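Local coordinates for potential RNA-dependent RNA polymerase (Human picobirnavirus, PDB 5I62), which probably makes RNA from ribonucleoside triphosphates on an RNA template, serving both transcription and replication of the viral double-stranded RNA genome, at residues Ser9-Ile14 and Ser179-Leu184; Ala21-Val26 and Tyr308-Ile313; Ser80-Leu85 and Leu184-Gln189; Lys86-Asp91 and Val198-Val203; Val202-Pro207 and Tyr302-Ala307. All coordinates share one frame; numbering follows the deposited sequence.

In the fold
Interaction 1 closes the first long loop, bringing the end of helix 5-11 onto strand 176-189. Helix 17-28 follows, and interaction 2 ties it to the turn between strands 306-309 and 312-314. Interactions 1 and 2 cross along the chain. Interaction 3 packs the loop 80-85 on the later part of strand 176-189, and interaction 4 sets the start of helix 89-97 against strand 199-205. These two cross each other, and both cross interaction 1. Interaction 5 joins strand 199-205 to the approach of strand 306-309. Interactions 3, 4 and 5 are nested inside the loop closed by interaction 2. All five reach one mixed sheet.

Interaction 1: residues Ser9-Ile14 and Ser179-Leu184; sequences SKYFNI and SGAAVL
Lys-10 and Ser-179 join the two backbones through one hydrogen bond, from Ser-179 N to Lys-10 O (2.9 Å), which is almost straight at 179° at the hydrogen. Beside it, Tyr-11 CA makes a C-H...O contact with Ser-179 O at 3.2 Å. Ser-179 then lies over the ring of Tyr-11. Its CB stands over the ring centre, 3.6 Å from the centroid, in a CH-pi contact. Ser-179 OG is anti to the backbone N (chi1 -157°) and lies near CE2 and CZ of Tyr-11, 3.4 Å from CE2. The Tyr-11 hydroxyl has a hydrogen-bond partner in the hydroxyl of Tyr-315. Gly-180 O lies at the edge of the same ring, near its plane. Ala-181 CB approaches Tyr-11 CD2 obliquely at 3.8 Å.

The contact joins the last turn of helix 5-11, near the N terminus, to strand 176-189 of the mixed sheet. It packs the N-terminal segment against the polymerase body. Tyr-168 of the adjacent strand 168-173 also touches both Tyr-11 and Ser-179.

Phe-12 makes the second apolar contact. The CG2 methyl of Val-183 meets the far edge of its ring, near the ring plane, 3.5 Å from CZ. Val-183 CG2 lies anti to its own carbonyl carbon, while CG1 packs on Tyr-22 of helix 17-28. Leu-19 of that helix touches Phe-12.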
# COMPACT_ATOMS: atom_id res chain seq x y z
N SER A 9 -6.11 -13.24 28.11
CA SER A 9 -6.52 -14.50 27.50
C SER A 9 -7.94 -14.46 26.93
O SER A 9 -8.38 -15.45 26.35
CB SER A 9 -6.37 -15.65 28.51
OG SER A 9 -7.11 -15.41 29.68
N LYS A 10 -8.67 -13.34 27.06
CA LYS A 10 -9.93 -13.17 26.36
C LYS A 10 -9.74 -12.51 24.99
O LYS A 10 -10.66 -12.55 24.17
CB LYS A 10 -10.90 -12.34 27.19
CG LYS A 10 -11.26 -12.96 28.53
CD LYS A 10 -12.17 -12.02 29.31
CE LYS A 10 -12.40 -12.57 30.72
NZ LYS A 10 -12.76 -14.02 30.66
N TYR A 11 -8.57 -11.91 24.76
CA TYR A 11 -8.17 -11.37 23.47
C TYR A 11 -7.37 -12.36 22.65
O TYR A 11 -7.47 -12.37 21.42
CB TYR A 11 -7.33 -10.11 23.67
CG TYR A 11 -8.11 -8.94 24.22
CD1 TYR A 11 -8.37 -8.82 25.57
CD2 TYR A 11 -8.58 -7.94 23.37
CE1 TYR A 11 -9.10 -7.75 26.07
CE2 TYR A 11 -9.30 -6.86 23.86
CZ TYR A 11 -9.55 -6.77 25.21
OH TYR A 11 -10.27 -5.70 25.70
N PHE A 12 -6.57 -13.21 23.30
CA PHE A 12 -5.73 -14.17 22.59
C PHE A 12 -5.86 -15.55 23.20
O PHE A 12 -6.07 -15.70 24.40
CB PHE A 12 -4.27 -13.74 22.58
CG PHE A 12 -4.05 -12.45 21.86
CD1 PHE A 12 -3.91 -12.43 20.48
CD2 PHE A 12 -4.10 -11.25 22.55
CE1 PHE A 12 -3.74 -11.25 19.80
CE2 PHE A 12 -3.95 -10.04 21.86
CZ PHE A 12 -3.77 -10.05 20.50
N ASN A 13 -5.73 -16.54 22.34
CA ASN A 13 -5.74 -17.94 22.74
C ASN A 13 -4.41 -18.23 23.43
O ASN A 13 -3.36 -18.20 22.79
CB ASN A 13 -5.95 -18.80 21.50
CG ASN A 13 -6.15 -20.27 21.82
OD1 ASN A 13 -6.94 -20.62 22.70
ND2 ASN A 13 -5.45 -21.12 21.10
N ILE A 14 -4.45 -18.44 24.75
CA ILE A 14 -3.25 -18.54 25.62
C ILE A 14 -3.24 -19.94 26.25
O ILE A 14 -4.26 -20.36 26.80
CB ILE A 14 -3.25 -17.44 26.74
CG1 ILE A 14 -3.23 -16.02 26.16
CG2 ILE A 14 -2.10 -17.60 27.74
CD1 ILE A 14 -2.11 -15.76 25.17
N SER A 179 -12.66 -11.08 22.70
CA SER A 179 -12.54 -9.64 22.57
C SER A 179 -11.47 -9.37 21.52
O SER A 179 -10.38 -9.94 21.60
CB SER A 179 -12.20 -8.99 23.92
OG SER A 179 -12.60 -7.62 23.95
N GLY A 180 -11.79 -8.52 20.54
CA GLY A 180 -10.89 -8.34 19.40
C GLY A 180 -9.90 -7.20 19.62
O GLY A 180 -10.22 -6.17 20.21
N ALA A 181 -8.69 -7.39 19.11
CA ALA A 181 -7.70 -6.33 19.08
C ALA A 181 -6.78 -6.53 17.88
O ALA A 181 -6.33 -7.64 17.60
CB ALA A 181 -6.88 -6.29 20.37
N ALA A 182 -6.48 -5.43 17.18
CA ALA A 182 -5.39 -5.46 16.22
C ALA A 182 -4.08 -5.70 16.97
O ALA A 182 -3.95 -5.37 18.15
CB ALA A 182 -5.29 -4.14 15.44
N VAL A 183 -3.12 -6.29 16.29
CA VAL A 183 -1.79 -6.48 16.85
C VAL A 183 -0.84 -5.53 16.15
O VAL A 183 -0.86 -5.42 14.92
CB VAL A 183 -1.33 -7.94 16.70
CG1 VAL A 183 0.16 -8.07 16.98
CG2 VAL A 183 -2.15 -8.85 17.64
N LEU A 184 0.01 -4.85 16.93
CA LEU A 184 0.99 -3.91 16.38
C LEU A 184 2.01 -4.66 15.54
O LEU A 184 2.79 -5.46 16.07
CB LEU A 184 1.69 -3.13 17.50
CG LEU A 184 2.73 -2.11 17.00
CD1 LEU A 184 2.08 -0.97 16.21
CD2 LEU A 184 3.58 -1.55 18.13

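Interaction 2: residues Ala21-Val26 and Tyr308-Ile313; sequences AYFSNV and YNWGEI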
# COMPACT_ATOMS: atom_id res chain seq x y z
N ALA A 21 6.93 -14.71 21.59
CA ALA A 21 8.11 -14.29 20.85
C ALA A 21 7.84 -13.02 20.06
O ALA A 21 8.70 -12.13 19.99
CB ALA A 21 8.56 -15.39 19.90
N TYR A 22 6.68 -12.95 19.41
CA TYR A 22 6.34 -11.79 18.60
C TYR A 22 6.49 -10.51 19.40
O TYR A 22 7.19 -9.58 18.99
CB TYR A 22 4.92 -11.92 18.05
CG TYR A 22 4.54 -10.77 17.14
CD1 TYR A 22 4.83 -10.81 15.77
CD2 TYR A 22 3.93 -9.64 17.65
CE1 TYR A 22 4.50 -9.75 14.94
CE2 TYR A 22 3.60 -8.57 16.83
CZ TYR A 22 3.88 -8.64 15.48
OH TYR A 22 3.54 -7.57 14.68
N PHE A 23 5.84 -10.43 20.56
CA PHE A 23 5.86 -9.18 21.31
C PHE A 23 7.23 -8.91 21.94
O PHE A 23 7.59 -7.74 22.13
CB PHE A 23 4.75 -9.16 22.35
CG PHE A 23 3.41 -8.81 21.78
CD1 PHE A 23 3.24 -7.61 21.09
CD2 PHE A 23 2.33 -9.67 21.88
CE1 PHE A 23 2.01 -7.25 20.56
CE2 PHE A 23 1.09 -9.32 21.34
CZ PHE A 23 0.94 -8.10 20.68
N SER A 24 8.00 -9.95 22.26
CA SER A 24 9.38 -9.74 22.68
C SER A 24 10.16 -9.02 21.60
O SER A 24 10.96 -8.13 21.87
CB SER A 24 10.08 -11.06 23.01
OG SER A 24 9.40 -11.74 24.05
N ASN A 25 9.98 -9.45 20.35
CA ASN A 25 10.66 -8.81 19.24
C ASN A 25 10.16 -7.38 19.04
O ASN A 25 10.94 -6.48 18.70
CB ASN A 25 10.50 -9.63 17.98
CG ASN A 25 11.22 -9.02 16.80
OD1 ASN A 25 10.59 -8.63 15.81
ND2 ASN A 25 12.54 -8.91 16.90
N VAL A 26 8.86 -7.14 19.26
CA VAL A 26 8.34 -5.76 19.21
C VAL A 26 9.06 -4.89 20.24
O VAL A 26 9.47 -3.76 19.95
CB VAL A 26 6.82 -5.74 19.42
CG1 VAL A 26 6.35 -4.28 19.63
CG2 VAL A 26 6.08 -6.38 18.23
N TYR A 308 -0.32 -3.71 21.66
CA TYR A 308 1.00 -3.26 21.24
C TYR A 308 2.13 -3.89 22.03
O TYR A 308 3.30 -3.70 21.68
CB TYR A 308 1.09 -1.72 21.31
CG TYR A 308 0.82 -1.15 22.69
CD1 TYR A 308 1.86 -0.93 23.59
CD2 TYR A 308 -0.47 -0.81 23.07
CE1 TYR A 308 1.62 -0.41 24.84
CE2 TYR A 308 -0.73 -0.27 24.33
CZ TYR A 308 0.32 -0.08 25.20
OH TYR A 308 0.08 0.44 26.46
N ASN A 309 1.82 -4.65 23.08
CA ASN A 309 2.80 -5.41 23.83
C ASN A 309 2.06 -6.55 24.52
O ASN A 309 0.83 -6.56 24.56
CB ASN A 309 3.55 -4.53 24.84
CG ASN A 309 4.81 -5.21 25.40
OD1 ASN A 309 5.21 -6.28 24.96
ND2 ASN A 309 5.43 -4.55 26.37
N TRP A 310 2.81 -7.52 25.03
CA TRP A 310 2.18 -8.60 25.78
C TRP A 310 1.43 -8.03 26.98
O TRP A 310 2.03 -7.38 27.84
CB TRP A 310 3.22 -9.62 26.25
CG TRP A 310 2.61 -10.79 26.91
CD1 TRP A 310 2.29 -10.91 28.24
CD2 TRP A 310 2.22 -12.01 26.29
NE1 TRP A 310 1.73 -12.14 28.48
CE2 TRP A 310 1.69 -12.85 27.30
CE3 TRP A 310 2.29 -12.49 24.98
CZ2 TRP A 310 1.21 -14.12 27.04
CZ3 TRP A 310 1.83 -13.77 24.72
CH2 TRP A 310 1.29 -14.57 25.75
N GLY A 311 0.12 -8.22 27.01
CA GLY A 311 -0.65 -7.71 28.12
C GLY A 311 -0.96 -6.23 28.09
O GLY A 311 -1.42 -5.68 29.09
N GLU A 312 -0.72 -5.55 26.97
CA GLU A 312 -0.95 -4.11 26.89
C GLU A 312 -1.81 -3.80 25.68
O GLU A 312 -1.47 -4.19 24.56
CB GLU A 312 0.37 -3.34 26.83
CG GLU A 312 1.23 -3.59 28.06
CD GLU A 312 2.40 -2.64 28.13
OE1 GLU A 312 2.16 -1.42 28.24
OE2 GLU A 312 3.55 -3.11 28.05
N ILE A 313 -2.90 -3.08 25.92
CA ILE A 313 -3.91 -2.81 24.92
C ILE A 313 -4.32 -1.35 25.03
O ILE A 313 -4.53 -0.82 26.13
CB ILE A 313 -5.13 -3.74 25.08
CG1 ILE A 313 -4.71 -5.22 25.07
CG2 ILE A 313 -6.17 -3.47 23.98
CD1 ILE A 313 -5.86 -6.18 25.43
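The ring of Phe-23 lies against the backbone at Asn-309 and Trp-310. Asn-309 C stands over the ring centre, 3.7 Å above its plane. Trp-310 N is over the same face, 3.5 Å from Phe-23 CG. On the opposite face is Tyr-22 CD2, offset toward the rim. Asn-309 CA comes to 3.5 Å from Phe-23 CD1. The indole of Trp-310 meets the ring only loosely and obliquely, with CE3 4.2 Å from Phe-23 CD2. One turn further along the helix, Val-26 CG1 touches Tyr-308 O.

The backbone under Phe-23 begins a type II beta turn, Asn-309 to Glu-312, which forms the hairpin between strands 306-309 and 312-314. Asn-309 braces this turn. Its CG is anti to the backbone N (chi1 -166°), and its OD1 accepts a bond from Trp-310 N at 2.7 Å, with the donor well above the carbonyl plane. Its ND2 donates to Glu-312 OE2 (2.9 Å). Trp-310 also has a cation-pi contact with Arg-20 of helix 17-28.

No hydrogen bond joins segments 21-26 and 308-313. Both Asn-309 side-chain bonds stay inside the turn, while Gly-311 and Ile-313 bond through the backbone to Val-3 and Gly-1. The helix adheres through a phenyl face laid on peptide atoms.

Interaction 3: residues Ser80-Leu85 and Leu184-Gln189; sequences SVMLPL and LGWRGQ
Met-82 lies over one face of the Trp-186 indole. Its CG sits above the five-membered ring, 3.5 Å from the centroid and 4° off the normal, as a CH-pi contact. Met-82 CB is 3.5 Å from Trp-186 CE2. The sulfur follows over the same face, 4.2 Å from the five-membered ring centroid, a Met-aromatic contact. With CG anti to the backbone N (chi1 171°) and the chain extended beyond it, the methyl CE reaches Trp-186 CB at 3.6 Å. The two side chains thus run past each other in opposite directions. Val-81 O and Ser-80 O approach the benzo part obliquely, Val-81 O coming to 3.5 Å from Trp-186 CZ2. The opposite face of the indole rests on Gly-188 N, at 3.3 Å above the plane. Gly-188 has no side chain, and the indole packs directly on its backbone. Nearer the start of the strand segment, Leu-85 CD1 meets Leu-184 CD2 at 3.6 Å.

Gln-200 holds the indole N-H and the backbone on both sides of Met-82. Its OE1 accepts hydrogen bonds from Trp-186 NE1 and Leu-83 N, while its NE2 donates to Val-81 O.

The loop 80-85 lies on strand 176-189, with helix 17-28 beside it: Asn-25 touches Met-82 and Val-26 touches Leu-85.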
# COMPACT_ATOMS: atom_id res chain seq x y z
N SER A 80 15.79 -2.92 7.02
CA SER A 80 15.52 -3.94 8.02
C SER A 80 15.53 -3.40 9.44
O SER A 80 15.14 -4.13 10.36
CB SER A 80 16.54 -5.05 7.89
OG SER A 80 17.84 -4.53 8.12
N VAL A 81 16.02 -2.19 9.66
CA VAL A 81 16.24 -1.72 11.02
C VAL A 81 14.89 -1.35 11.62
O VAL A 81 14.27 -0.35 11.24
CB VAL A 81 17.23 -0.55 11.08
CG1 VAL A 81 17.38 -0.06 12.52
CG2 VAL A 81 18.58 -0.97 10.52
N MET A 82 14.45 -2.15 12.57
CA MET A 82 13.20 -1.95 13.27
C MET A 82 13.48 -1.41 14.68
O MET A 82 14.15 -2.07 15.48
CB MET A 82 12.44 -3.28 13.32
CG MET A 82 11.23 -3.28 14.19
SD MET A 82 10.56 -4.97 14.33
CE MET A 82 9.04 -4.60 15.17
N LEU A 83 12.96 -0.23 14.98
CA LEU A 83 13.23 0.39 16.26
C LEU A 83 12.48 -0.33 17.37
O LEU A 83 11.44 -0.96 17.13
CB LEU A 83 12.85 1.86 16.24
CG LEU A 83 13.60 2.82 15.30
CD1 LEU A 83 13.10 4.24 15.48
CD2 LEU A 83 15.10 2.75 15.55
N PRO A 84 12.97 -0.26 18.61
CA PRO A 84 12.22 -0.83 19.74
C PRO A 84 10.90 -0.12 19.93
O PRO A 84 10.73 1.03 19.53
CB PRO A 84 13.14 -0.59 20.95
CG PRO A 84 14.47 -0.23 20.40
CD PRO A 84 14.28 0.29 19.00
N LEU A 85 9.98 -0.82 20.59
CA LEU A 85 8.65 -0.26 20.89
C LEU A 85 8.75 1.09 21.59
O LEU A 85 8.00 2.02 21.28
CB LEU A 85 7.86 -1.26 21.75
CG LEU A 85 6.49 -0.77 22.21
CD1 LEU A 85 5.54 -0.55 21.00
CD2 LEU A 85 5.88 -1.72 23.22
N LEU A 184 0.01 -4.85 16.93
CA LEU A 184 0.99 -3.91 16.38
C LEU A 184 2.01 -4.66 15.54
O LEU A 184 2.79 -5.46 16.07
CB LEU A 184 1.69 -3.13 17.50
CG LEU A 184 2.73 -2.11 17.00
CD1 LEU A 184 2.08 -0.97 16.21
CD2 LEU A 184 3.58 -1.55 18.13
N GLY A 185 2.01 -4.40 14.24
CA GLY A 185 3.01 -4.90 13.32
C GLY A 185 3.91 -3.79 12.78
O GLY A 185 3.80 -2.61 13.14
N TRP A 186 4.81 -4.19 11.90
CA TRP A 186 5.88 -3.30 11.47
C TRP A 186 6.27 -3.60 10.03
O TRP A 186 6.27 -4.75 9.61
CB TRP A 186 7.10 -3.43 12.39
CG TRP A 186 8.30 -2.62 11.95
CD1 TRP A 186 8.60 -1.34 12.33
CD2 TRP A 186 9.35 -3.04 11.09
NE1 TRP A 186 9.78 -0.94 11.74
CE2 TRP A 186 10.26 -1.97 10.97
CE3 TRP A 186 9.62 -4.23 10.40
CZ2 TRP A 186 11.42 -2.05 10.20
CZ3 TRP A 186 10.77 -4.31 9.63
CH2 TRP A 186 11.65 -3.23 9.54
N ARG A 187 6.58 -2.54 9.29
CA ARG A 187 7.24 -2.65 7.99
C ARG A 187 8.31 -1.58 7.90
O ARG A 187 8.09 -0.44 8.30
CB ARG A 187 6.28 -2.49 6.80
CG ARG A 187 5.21 -3.57 6.70
CD ARG A 187 5.82 -4.95 6.50
NE ARG A 187 6.61 -5.04 5.28
CZ ARG A 187 6.10 -5.23 4.07
NH1 ARG A 187 4.78 -5.34 3.92
NH2 ARG A 187 6.89 -5.31 3.01
N GLY A 188 9.46 -1.94 7.34
CA GLY A 188 10.54 -1.01 7.13
C GLY A 188 10.53 -0.50 5.71
O GLY A 188 10.29 -1.25 4.77
N GLN A 189 10.84 0.78 5.55
CA GLN A 189 10.92 1.39 4.24
C GLN A 189 12.17 2.26 4.19
O GLN A 189 12.48 2.98 5.14
CB GLN A 189 9.65 2.20 3.96
CG GLN A 189 9.67 2.99 2.68
CD GLN A 189 8.30 3.56 2.35
OE1 GLN A 189 7.28 2.89 2.54
NE2 GLN A 189 8.27 4.79 1.87

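Interaction 4: residues Lys86-Asp91 and Val198-Val203; sequences KERMSD and VKQRVV
Arg-88 and Asp-91, at the start of helix 89-97, face Gln-200 and Val-202 on strand 199-205 of the mixed sheet. The contact sets a helix N terminus beside a strand, and no direct hydrogen bond crosses it.

The polar link runs through one water. It accepts from Arg-88 NE at 2.8 Å, in the plane of the guanidinium, and donates to Asp-91 OD2 (2.7 Å) and to Gln-200 O (2.9 Å). The water thus bridges the guanidinium, the carboxylate and a backbone carbonyl. Arg-88 NH2 has its hydrogen bond with Gly-185 O on the neighbouring strand. The bend of the Arg-88 chain at chi3 (63°) places NE beside the water.

Packing contacts are few. Asp-91 CB lies 3.8 Å from Val-202 CG2, and Val-202 CA lies at the edge of the guanidinium.

Gln-200 OE1 is held by Trp-186 NE1. Within the strand segment, Gln-200 folds back at chi2 (-70°), and its NE2 donates to Val-198 O (3.0 Å) from above the carbonyl plane.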
# COMPACT_ATOMS: atom_id res chain seq x y z
N LYS A 86 9.67 1.21 22.55
CA LYS A 86 9.86 2.46 23.26
C LYS A 86 10.13 3.64 22.32
O LYS A 86 9.86 4.79 22.69
CB LYS A 86 11.02 2.34 24.25
CG LYS A 86 12.38 2.52 23.57
CD LYS A 86 13.53 2.63 24.55
CE LYS A 86 14.47 1.53 24.39
NZ LYS A 86 15.50 1.46 25.47
N GLU A 87 10.65 3.40 21.11
CA GLU A 87 10.93 4.48 20.17
C GLU A 87 9.88 4.60 19.06
O GLU A 87 10.08 5.37 18.11
CB GLU A 87 12.31 4.30 19.55
CG GLU A 87 13.42 4.19 20.58
CD GLU A 87 14.70 3.59 20.00
OE1 GLU A 87 15.43 2.89 20.74
OE2 GLU A 87 14.97 3.81 18.79
N ARG A 88 8.77 3.86 19.17
CA ARG A 88 7.68 3.86 18.21
C ARG A 88 6.38 4.35 18.82
O ARG A 88 5.35 4.32 18.14
CB ARG A 88 7.48 2.44 17.64
CG ARG A 88 8.67 1.91 16.82
CD ARG A 88 8.45 0.49 16.34
NE ARG A 88 7.31 0.39 15.43
CZ ARG A 88 6.58 -0.71 15.26
NH1 ARG A 88 6.87 -1.82 15.94
NH2 ARG A 88 5.56 -0.70 14.41
N MET A 89 6.38 4.77 20.09
CA MET A 89 5.12 5.13 20.75
C MET A 89 4.48 6.35 20.11
O MET A 89 3.25 6.48 20.11
CB MET A 89 5.35 5.38 22.24
CG MET A 89 5.83 4.16 23.02
SD MET A 89 4.70 2.75 22.94
CE MET A 89 3.16 3.50 23.47
N SER A 90 5.30 7.28 19.60
CA SER A 90 4.77 8.44 18.88
C SER A 90 4.09 8.02 17.59
O SER A 90 3.10 8.63 17.17
CB SER A 90 5.89 9.43 18.59
OG SER A 90 6.22 10.17 19.74
N ASP A 91 4.65 7.00 16.92
CA ASP A 91 4.03 6.47 15.72
C ASP A 91 2.64 5.93 16.01
O ASP A 91 1.73 6.06 15.18
CB ASP A 91 4.91 5.38 15.12
CG ASP A 91 6.28 5.89 14.72
OD1 ASP A 91 6.39 7.11 14.45
OD2 ASP A 91 7.24 5.08 14.68
N VAL A 198 15.68 4.43 8.35
CA VAL A 198 14.61 3.52 7.97
C VAL A 198 13.28 4.04 8.49
O VAL A 198 13.15 4.36 9.68
CB VAL A 198 14.89 2.10 8.49
CG1 VAL A 198 13.74 1.16 8.14
CG2 VAL A 198 16.20 1.57 7.94
N LYS A 199 12.29 4.14 7.59
CA LYS A 199 10.93 4.53 7.93
C LYS A 199 10.27 3.43 8.73
O LYS A 199 10.25 2.27 8.30
CB LYS A 199 10.09 4.77 6.68
CG LYS A 199 10.36 6.03 5.87
CD LYS A 199 10.75 7.20 6.74
CE LYS A 199 12.25 7.42 6.64
NZ LYS A 199 12.81 8.32 7.68
N GLN A 200 9.66 3.78 9.87
CA GLN A 200 9.08 2.80 10.78
C GLN A 200 7.56 2.76 10.58
O GLN A 200 6.80 3.42 11.27
CB GLN A 200 9.45 3.13 12.23
CG GLN A 200 10.96 3.31 12.46
CD GLN A 200 11.71 2.00 12.35
OE1 GLN A 200 11.38 1.02 13.02
NE2 GLN A 200 12.76 1.98 11.52
N ARG A 201 7.12 1.94 9.62
CA ARG A 201 5.70 1.88 9.31
C ARG A 201 4.94 1.07 10.37
O ARG A 201 5.40 0.01 10.80
CB ARG A 201 5.47 1.26 7.93
CG ARG A 201 5.93 2.12 6.75
CD ARG A 201 5.41 1.54 5.41
NE ARG A 201 4.12 0.87 5.57
CZ ARG A 201 3.83 -0.33 5.07
NH1 ARG A 201 4.72 -0.99 4.34
NH2 ARG A 201 2.63 -0.87 5.28
N VAL A 202 3.78 1.57 10.78
CA VAL A 202 2.90 0.84 11.68
C VAL A 202 1.94 0.01 10.84
O VAL A 202 1.35 0.52 9.88
CB VAL A 202 2.14 1.80 12.61
CG1 VAL A 202 1.06 1.05 13.37
CG2 VAL A 202 3.09 2.49 13.56
N VAL A 203 1.82 -1.27 11.17
CA VAL A 203 0.82 -2.15 10.57
C VAL A 203 -0.18 -2.53 11.65
O VAL A 203 0.22 -2.96 12.74
CB VAL A 203 1.44 -3.41 9.95
CG1 VAL A 203 0.35 -4.29 9.33
CG2 VAL A 203 2.47 -3.03 8.91
O HOH W 1 6.39 2.65 13.99

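Interaction 5: residues Val202-Pro207 and Tyr302-Ala307; sequences VVWMFP and YAIPLA
Ile-304 O meets the edge of the Trp-204 indole, near the ring plane, 3.7 Å from Trp-204 CZ3, and takes a hydrogen bond with His-318 NE2. The rest is apolar. Leu-306 crosses Trp-204 at about a right angle. Its CD1 lies over one face of the six-membered ring, offset toward the rim and 4.2 Å from the centroid, in a CH-pi contact. Its CB lies 3.8 Å from Trp-204 CZ3.

Ile-304 divides its branches among three partners. CG2 is set between the backbone N and the carbonyl carbon, and touches Phe-206 CZ at 4.0 Å and Trp-204 CE3 at 4.1 Å. CG1 is anti to the backbone N (chi1 -169°). The CD1 methyl beyond it meets Pro-207 CD tip to tip at 3.5 Å. Pro-207 is the N-cap residue of helix 208-228.

The segments include the end of strand 199-205 and the start of strand 306-309, both paired with strand 176-189. Ala-182 of that strand touches both Trp-204 and Leu-306, and Tyr-96 of helix 89-97 also packs on both.

With no hydrogen bond between the segments, cohesion across this buried contact comes from methyl groups on aromatic and proline rings, while His-318 satisfies the buried carbonyl.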
# COMPACT_ATOMS: atom_id res chain seq x y z
N VAL A 202 3.78 1.57 10.78
CA VAL A 202 2.90 0.84 11.68
C VAL A 202 1.94 0.01 10.84
O VAL A 202 1.35 0.52 9.88
CB VAL A 202 2.14 1.80 12.61
CG1 VAL A 202 1.06 1.05 13.37
CG2 VAL A 202 3.09 2.49 13.56
N VAL A 203 1.82 -1.27 11.17
CA VAL A 203 0.82 -2.15 10.57
C VAL A 203 -0.18 -2.53 11.65
O VAL A 203 0.22 -2.96 12.74
CB VAL A 203 1.44 -3.41 9.95
CG1 VAL A 203 0.35 -4.29 9.33
CG2 VAL A 203 2.47 -3.03 8.91
N TRP A 204 -1.47 -2.37 11.36
CA TRP A 204 -2.54 -2.87 12.21
C TRP A 204 -2.92 -4.27 11.71
O TRP A 204 -3.61 -4.41 10.71
CB TRP A 204 -3.74 -1.93 12.19
CG TRP A 204 -3.50 -0.59 12.84
CD1 TRP A 204 -2.61 0.37 12.44
CD2 TRP A 204 -4.14 -0.09 14.01
NE1 TRP A 204 -2.67 1.45 13.30
CE2 TRP A 204 -3.59 1.19 14.28
CE3 TRP A 204 -5.11 -0.60 14.88
CZ2 TRP A 204 -3.99 1.96 15.36
CZ3 TRP A 204 -5.52 0.17 15.95
CH2 TRP A 204 -4.95 1.44 16.19
N MET A 205 -2.45 -5.30 12.41
CA MET A 205 -2.71 -6.69 12.00
C MET A 205 -4.06 -7.09 12.59
O MET A 205 -4.18 -7.29 13.80
CB MET A 205 -1.58 -7.60 12.46
CG MET A 205 -0.25 -7.34 11.77
SD MET A 205 1.08 -8.29 12.55
CE MET A 205 2.44 -7.84 11.51
N PHE A 206 -5.08 -7.18 11.74
CA PHE A 206 -6.47 -7.31 12.18
C PHE A 206 -6.82 -8.75 12.51
O PHE A 206 -6.26 -9.67 11.92
CB PHE A 206 -7.42 -6.81 11.09
CG PHE A 206 -7.76 -5.36 11.20
CD1 PHE A 206 -6.77 -4.40 11.29
CD2 PHE A 206 -9.08 -4.94 11.20
CE1 PHE A 206 -7.07 -3.05 11.37
CE2 PHE A 206 -9.39 -3.59 11.28
CZ PHE A 206 -8.38 -2.64 11.37
N PRO A 207 -7.78 -8.96 13.41
CA PRO A 207 -8.33 -10.30 13.62
C PRO A 207 -8.93 -10.84 12.33
O PRO A 207 -9.60 -10.12 11.59
CB PRO A 207 -9.42 -10.08 14.68
CG PRO A 207 -9.07 -8.80 15.36
CD PRO A 207 -8.45 -7.95 14.26
N TYR A 302 -11.83 1.86 12.40
CA TYR A 302 -11.54 3.17 12.97
C TYR A 302 -11.62 3.20 14.50
O TYR A 302 -11.43 4.26 15.10
CB TYR A 302 -12.51 4.21 12.39
CG TYR A 302 -12.47 4.24 10.87
CD1 TYR A 302 -11.33 4.66 10.21
CD2 TYR A 302 -13.56 3.80 10.11
CE1 TYR A 302 -11.27 4.66 8.82
CE2 TYR A 302 -13.51 3.81 8.71
CZ TYR A 302 -12.35 4.24 8.08
OH TYR A 302 -12.24 4.28 6.70
N ALA A 303 -11.93 2.07 15.13
CA ALA A 303 -12.10 2.04 16.58
C ALA A 303 -11.53 0.80 17.26
O ALA A 303 -11.59 0.71 18.49
CB ALA A 303 -13.59 2.17 16.94
N ILE A 304 -10.99 -0.16 16.51
CA ILE A 304 -10.59 -1.45 17.11
C ILE A 304 -9.46 -1.23 18.11
O ILE A 304 -8.58 -0.38 17.87
CB ILE A 304 -10.17 -2.45 16.01
CG1 ILE A 304 -10.01 -3.88 16.58
CG2 ILE A 304 -8.90 -1.98 15.29
CD1 ILE A 304 -9.84 -4.93 15.49
N PRO A 305 -9.46 -1.89 19.28
CA PRO A 305 -8.34 -1.74 20.21
C PRO A 305 -7.04 -2.22 19.56
O PRO A 305 -7.05 -2.95 18.57
CB PRO A 305 -8.73 -2.63 21.40
CG PRO A 305 -10.26 -2.72 21.31
CD PRO A 305 -10.53 -2.76 19.84
N LEU A 306 -5.92 -1.78 20.13
CA LEU A 306 -4.59 -2.14 19.64
C LEU A 306 -3.79 -2.84 20.74
O LEU A 306 -3.49 -2.23 21.77
CB LEU A 306 -3.83 -0.90 19.18
CG LEU A 306 -2.41 -1.15 18.69
CD1 LEU A 306 -2.38 -2.02 17.41
CD2 LEU A 306 -1.71 0.19 18.46
N ALA A 307 -3.39 -4.09 20.48
CA ALA A 307 -2.47 -4.82 21.36
C ALA A 307 -1.05 -4.51 20.89
O ALA A 307 -0.62 -4.97 19.84
CB ALA A 307 -2.76 -6.31 21.33